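Local coordinates for spike protein P1 (Pseudoalteromonas phage pm2, PDB 2VVE) that forms the spikes at the fivefold vertices of the virion and binds the host receptor through its C-terminal part, at residues 19-30 / 75-86. Numbering follows the deposited sequence.
Sequences LRDGVRELLPED and FGSVNYWVSDEE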
loop_
_atom_site.group_PDB
_atom_site.type_symbol
_atom_site.label_atom_id
_atom_site.label_comp_id
_atom_site.label_asym_id
_atom_site.label_seq_id
_atom_site.Cartn_x
_atom_site.Cartn_y
_atom_site.Cartn_z
ATOM N N LEU A 19 22.274 7.928 10.849
ATOM C CA LEU A 19 21.803 9.227 10.369
ATOM C C LEU A 19 21.741 10.241 11.518
ATOM O O LEU A 19 21.002 10.047 12.480
ATOM C CB LEU A 19 20.430 9.083 9.721
ATOM C CG LEU A 19 20.327 8.183 8.481
ATOM C CD1 LEU A 19 18.863 7.925 8.151
ATOM C CD2 LEU A 19 21.042 8.827 7.286
ATOM N N ARG A 20 22.528 11.313 11.418
ATOM C CA ARG A 20 22.598 12.277 12.508
ATOM C C ARG A 20 22.085 13.640 12.024
ATOM O O ARG A 20 21.455 13.711 10.976
ATOM C CB ARG A 20 24.009 12.299 13.107
ATOM C CG ARG A 20 24.445 10.906 13.581
ATOM C CD ARG A 20 25.674 10.943 14.477
ATOM N NE ARG A 20 26.012 9.599 14.955
ATOM C CZ ARG A 20 25.434 8.987 15.991
ATOM N NH1 ARG A 20 24.474 9.588 16.694
ATOM N NH2 ARG A 20 25.814 7.759 16.329
ATOM N N ASP A 21 22.321 14.698 12.792
ATOM C CA ASP A 21 21.659 15.979 12.556
ATOM C C ASP A 21 22.417 16.935 11.642
ATOM O O ASP A 21 23.650 16.902 11.554
ATOM C CB ASP A 21 21.393 16.690 13.892
ATOM C CG ASP A 21 22.677 16.942 14.680
ATOM O OD1 ASP A 21 23.450 15.981 14.903
ATOM O OD2 ASP A 21 22.922 18.094 15.061
ATOM N N GLY A 22 21.669 17.830 11.016
ATOM C CA GLY A 22 22.251 18.788 10.072
ATOM C C GLY A 22 22.649 18.123 8.764
ATOM O O GLY A 22 22.427 16.928 8.571
ATOM N N VAL A 23 23.245 18.897 7.865
ATOM C CA VAL A 23 23.678 18.335 6.573
ATOM C C VAL A 23 25.007 17.634 6.790
ATOM O O VAL A 23 25.975 18.240 7.276
ATOM C CB VAL A 23 23.765 19.406 5.462
ATOM C CG1 VAL A 23 24.315 18.780 4.172
ATOM C CG2 VAL A 23 22.399 20.021 5.206
ATOM N N ARG A 24 25.019 16.341 6.485
ATOM C CA ARG A 24 26.182 15.480 6.661
ATOM C C ARG A 24 26.391 14.673 5.399
ATOM O O ARG A 24 25.491 14.512 4.585
ATOM C CB ARG A 24 25.978 14.527 7.849
ATOM C CG ARG A 24 25.920 15.240 9.195
ATOM C CD ARG A 24 25.826 14.278 10.341
ATOM N NE ARG A 24 25.608 14.981 11.615
ATOM C CZ ARG A 24 26.384 14.861 12.685
ATOM N NH1 ARG A 24 27.435 14.053 12.658
ATOM N NH2 ARG A 24 26.097 15.538 13.795
ATOM N N GLU A 25 27.595 14.155 5.239
ATOM C CA GLU A 25 27.892 13.329 4.088
ATOM C C GLU A 25 27.274 11.934 4.250
ATOM O O GLU A 25 27.412 11.309 5.304
ATOM C CB GLU A 25 29.402 13.224 3.931
ATOM C CG GLU A 25 29.824 12.673 2.609
ATOM C CD GLU A 25 31.313 12.732 2.430
ATOM O OE1 GLU A 25 32.014 11.992 3.145
ATOM O OE2 GLU A 25 31.770 13.502 1.558
ATOM N N LEU A 26 26.574 11.468 3.217
ATOM C CA LEU A 26 26.024 10.118 3.204
ATOM C C LEU A 26 27.060 9.157 2.626
ATOM O O LEU A 26 27.295 8.080 3.174
ATOM C CB LEU A 26 24.740 10.060 2.374
ATOM C CG LEU A 26 24.046 8.701 2.347
ATOM C CD1 LEU A 26 23.349 8.444 3.676
ATOM C CD2 LEU A 26 23.084 8.641 1.179
ATOM N N LEU A 27 27.660 9.553 1.508
ATOM C CA LEU A 27 28.746 8.800 0.872
ATOM C C LEU A 27 29.903 9.722 0.518
ATOM O O LEU A 27 29.676 10.848 0.046
ATOM C CB LEU A 27 28.254 8.147 -0.419
ATOM C CG LEU A 27 27.041 7.229 -0.296
ATOM C CD1 LEU A 27 26.426 7.021 -1.674
ATOM C CD2 LEU A 27 27.417 5.913 0.384
ATOM N N PRO A 28 31.151 9.243 0.704
ATOM C CA PRO A 28 32.313 10.047 0.358
ATOM C C PRO A 28 32.644 9.903 -1.137
ATOM O O PRO A 28 32.135 8.989 -1.797
ATOM C CB PRO A 28 33.420 9.437 1.228
ATOM C CG PRO A 28 33.054 7.975 1.314
ATOM C CD PRO A 28 31.533 7.913 1.227
ATOM N N GLU A 29 33.475 10.791 -1.671
ATOM C CA GLU A 29 34.031 10.554 -3.004
ATOM C C GLU A 29 34.884 9.290 -2.927
ATOM O O GLU A 29 35.759 9.165 -2.065
ATOM C CB GLU A 29 34.858 11.728 -3.514
ATOM C CG GLU A 29 35.347 11.526 -4.966
ATOM C CD GLU A 29 35.983 12.758 -5.573
ATOM O OE1 GLU A 29 35.452 13.874 -5.382
ATOM O OE2 GLU A 29 37.013 12.602 -6.269
ATOM N N ASP A 30 34.607 8.353 -3.825
ATOM C CA ASP A 30 35.258 7.051 -3.801
ATOM C C ASP A 30 35.262 6.514 -5.232
ATOM O O ASP A 30 34.238 6.037 -5.727
ATOM C CB ASP A 30 34.494 6.136 -2.833
ATOM C CG ASP A 30 35.043 4.723 -2.786
ATOM O OD1 ASP A 30 35.946 4.374 -3.580
ATOM O OD2 ASP A 30 34.541 3.945 -1.955
ATOM N N PHE A 75 30.249 8.364 -8.233
ATOM C CA PHE A 75 31.390 8.045 -7.374
ATOM C C PHE A 75 31.762 9.231 -6.489
ATOM O O PHE A 75 32.694 9.141 -5.696
ATOM C CB PHE A 75 32.611 7.548 -8.169
ATOM C CG PHE A 75 33.257 8.596 -9.047
ATOM C CD1 PHE A 75 34.303 9.391 -8.570
ATOM C CD2 PHE A 75 32.854 8.752 -10.366
ATOM C CE1 PHE A 75 34.901 10.352 -9.389
ATOM C CE2 PHE A 75 33.445 9.714 -11.186
ATOM C CZ PHE A 75 34.480 10.502 -10.697
ATOM N N GLY A 76 31.030 10.333 -6.639
ATOM C CA GLY A 76 31.325 11.553 -5.897
ATOM C C GLY A 76 30.694 11.575 -4.516
ATOM O O GLY A 76 30.054 10.597 -4.100
ATOM N N SER A 77 30.890 12.702 -3.816
ATOM C CA SER A 77 30.295 12.959 -2.507
ATOM C C SER A 77 28.781 13.103 -2.655
ATOM O O SER A 77 28.295 13.628 -3.666
ATOM C CB SER A 77 30.881 14.256 -1.913
ATOM O OG SER A 77 30.274 14.554 -0.668
ATOM N N VAL A 78 28.044 12.623 -1.655
ATOM C CA VAL A 78 26.592 12.766 -1.613
ATOM C C VAL A 78 26.232 13.147 -0.174
ATOM O O VAL A 78 26.696 12.509 0.772
ATOM C CB VAL A 78 25.863 11.467 -2.024
ATOM C CG1 VAL A 78 24.327 11.658 -1.957
ATOM C CG2 VAL A 78 26.257 11.043 -3.455
ATOM N N ASN A 79 25.430 14.195 -0.029
ATOM C CA ASN A 79 24.997 14.690 1.296
ATOM C C ASN A 79 23.565 14.334 1.637
ATOM O O ASN A 79 22.732 14.190 0.743
ATOM C CB ASN A 79 25.144 16.211 1.331
ATOM C CG ASN A 79 26.595 16.652 1.332
ATOM O OD1 ASN A 79 27.420 16.081 2.035
ATOM N ND2 ASN A 79 26.916 17.671 0.535
ATOM N N TYR A 80 23.272 14.224 2.937
ATOM C CA TYR A 80 21.911 13.998 3.392
ATOM C C TYR A 80 21.515 15.023 4.466
ATOM O O TYR A 80 22.379 15.647 5.090
ATOM C CB TYR A 80 21.707 12.561 3.921
ATOM C CG TYR A 80 22.326 12.309 5.290
ATOM C CD1 TYR A 80 23.617 11.807 5.402
ATOM C CD2 TYR A 80 21.613 12.572 6.457
ATOM C CE1 TYR A 80 24.202 11.574 6.666
ATOM C CE2 TYR A 80 22.192 12.353 7.738
ATOM C CZ TYR A 80 23.487 11.856 7.817
ATOM O OH TYR A 80 24.086 11.632 9.040
ATOM N N TRP A 81 20.204 15.177 4.654
ATOM C CA TRP A 81 19.635 15.850 5.822
ATOM C C TRP A 81 18.363 15.114 6.249
ATOM O O TRP A 81 17.541 14.742 5.396
ATOM C CB TRP A 81 19.301 17.308 5.488
ATOM C CG TRP A 81 18.761 18.098 6.661
ATOM C CD1 TRP A 81 19.474 18.899 7.495
ATOM C CD2 TRP A 81 17.397 18.156 7.115
ATOM N NE1 TRP A 81 18.645 19.460 8.455
ATOM C CE2 TRP A 81 17.366 19.014 8.242
ATOM C CE3 TRP A 81 16.201 17.562 6.685
ATOM C CZ2 TRP A 81 16.187 19.303 8.932
ATOM C CZ3 TRP A 81 15.027 17.846 7.386
ATOM C CH2 TRP A 81 15.032 18.711 8.495
ATOM N N VAL A 82 18.204 14.900 7.556
ATOM C CA VAL A 82 16.971 14.305 8.096
ATOM C C VAL A 82 16.374 15.130 9.231
ATOM O O VAL A 82 15.174 15.078 9.478
ATOM C CB VAL A 82 17.159 12.830 8.584
ATOM C CG1 VAL A 82 17.477 11.906 7.409
ATOM C CG2 VAL A 82 18.226 12.731 9.687
ATOM N N SER A 83 17.222 15.885 9.924
ATOM C CA SER A 83 16.802 16.521 11.173
ATOM C C SER A 83 17.825 17.539 11.666
ATOM O O SER A 83 19.013 17.387 11.415
ATOM C CB SER A 83 16.585 15.449 12.251
ATOM O OG SER A 83 16.301 16.048 13.493
ATOM N N ASP A 84 17.347 18.566 12.367
ATOM C CA ASP A 84 18.229 19.501 13.084
ATOM C C ASP A 84 18.275 19.265 14.596
ATOM O O ASP A 84 18.849 20.066 15.328
ATOM C CB ASP A 84 17.844 20.952 12.796
ATOM C CG ASP A 84 18.177 21.374 11.384
ATOM O OD1 ASP A 84 19.268 21.015 10.867
ATOM O OD2 ASP A 84 17.340 22.080 10.794
ATOM N N GLU A 85 17.687 18.160 15.048
ATOM C CA GLU A 85 17.672 17.796 16.475
ATOM C C GLU A 85 19.010 17.191 16.888
ATOM O O GLU A 85 19.375 16.117 16.403
ATOM C CB GLU A 85 16.552 16.782 16.750
ATOM C CG GLU A 85 15.152 17.383 16.811
ATOM C CD GLU A 85 14.949 18.259 18.044
ATOM O OE1 GLU A 85 14.992 17.730 19.181
ATOM O OE2 GLU A 85 14.747 19.479 17.873
ATOM N N GLU A 86 19.727 17.867 17.789
ATOM C CA GLU A 86 21.053 17.416 18.221
ATOM C C GLU A 86 20.972 16.164 19.090
ATOM O O GLU A 86 21.779 15.247 18.954
ATOM C CB GLU A 86 21.794 18.528 18.969
ATOM C CG GLU A 86 22.277 19.647 18.049
ATOM C CD GLU A 86 23.050 20.726 18.793
ATOM O OE1 GLU A 86 23.911 20.377 19.633
ATOM O OE2 GLU A 86 22.797 21.921 18.531
HETATM O O HOH W 1 20.308 15.409 9.400
HETATM O O HOH W 2 21.500 20.298 14.715
HETATM O O HOH W 3 22.075 13.910 15.949
HETATM O O HOH W 4 32.745 14.608 -5.032
#
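Leu19 lays CD2 over one face of the Tyr80 ring, 3.8 Å from its centroid, a CH-pi contact that suits a branched aliphatic chain against a buried aromatic. The phenol does polar work too: Arg20 N donates to Tyr80 OH at 2.9 Å and 177°, so the hydroxyl serves as acceptor for a backbone amide in the loop after strand 11-19. Chi1 of 75°, with CG between the backbone N and carbonyl carbon, lets the tyrosine ring reach both residues. Asp21 and Gly22 lie in the loop leading to strand 24-27. Gly22, whose positive phi favours glycine, donates its N to Ser83 O (2.7 Å), while a water bridges Arg20 O, Gly22 O and Val82 N. Val23, a compact branched side chain beside the indole, rests CG2 on Trp81 CD1 (3.9 Å). Arg24 runs extended alongside Tyr80, pointing the same way, its CD 3.4 Å from Tyr80 OH, and holds Asp21 side-on: NE binds Asp21 O, and NH2 makes a salt bridge with OD1 from above the carboxylate plane. Antiparallel pairing begins at Arg24 with Tyr80; next, Glu25 extends its carboxylate to accept from Ser77 OG on the anti side of OE2 (2.9 Å). Leu26 and Leu27 then both donate to Val78 O, a classic beta bulge, where the chain turns a corner and Leu26 points toward the partner strand, CB 3.7 Å from the Tyr80 ring edge at CD1. Beyond the strand, Asp30 N still donates to Phe75 O (2.8 Å). Within this chain, strand 24-27 is an outer strand of a jelly-roll sheet, with 78-81 between it and 44-47; Leu26 and Leu27 pack on strand 33-39 of the facing sheet, and Tyr80 on Ile44.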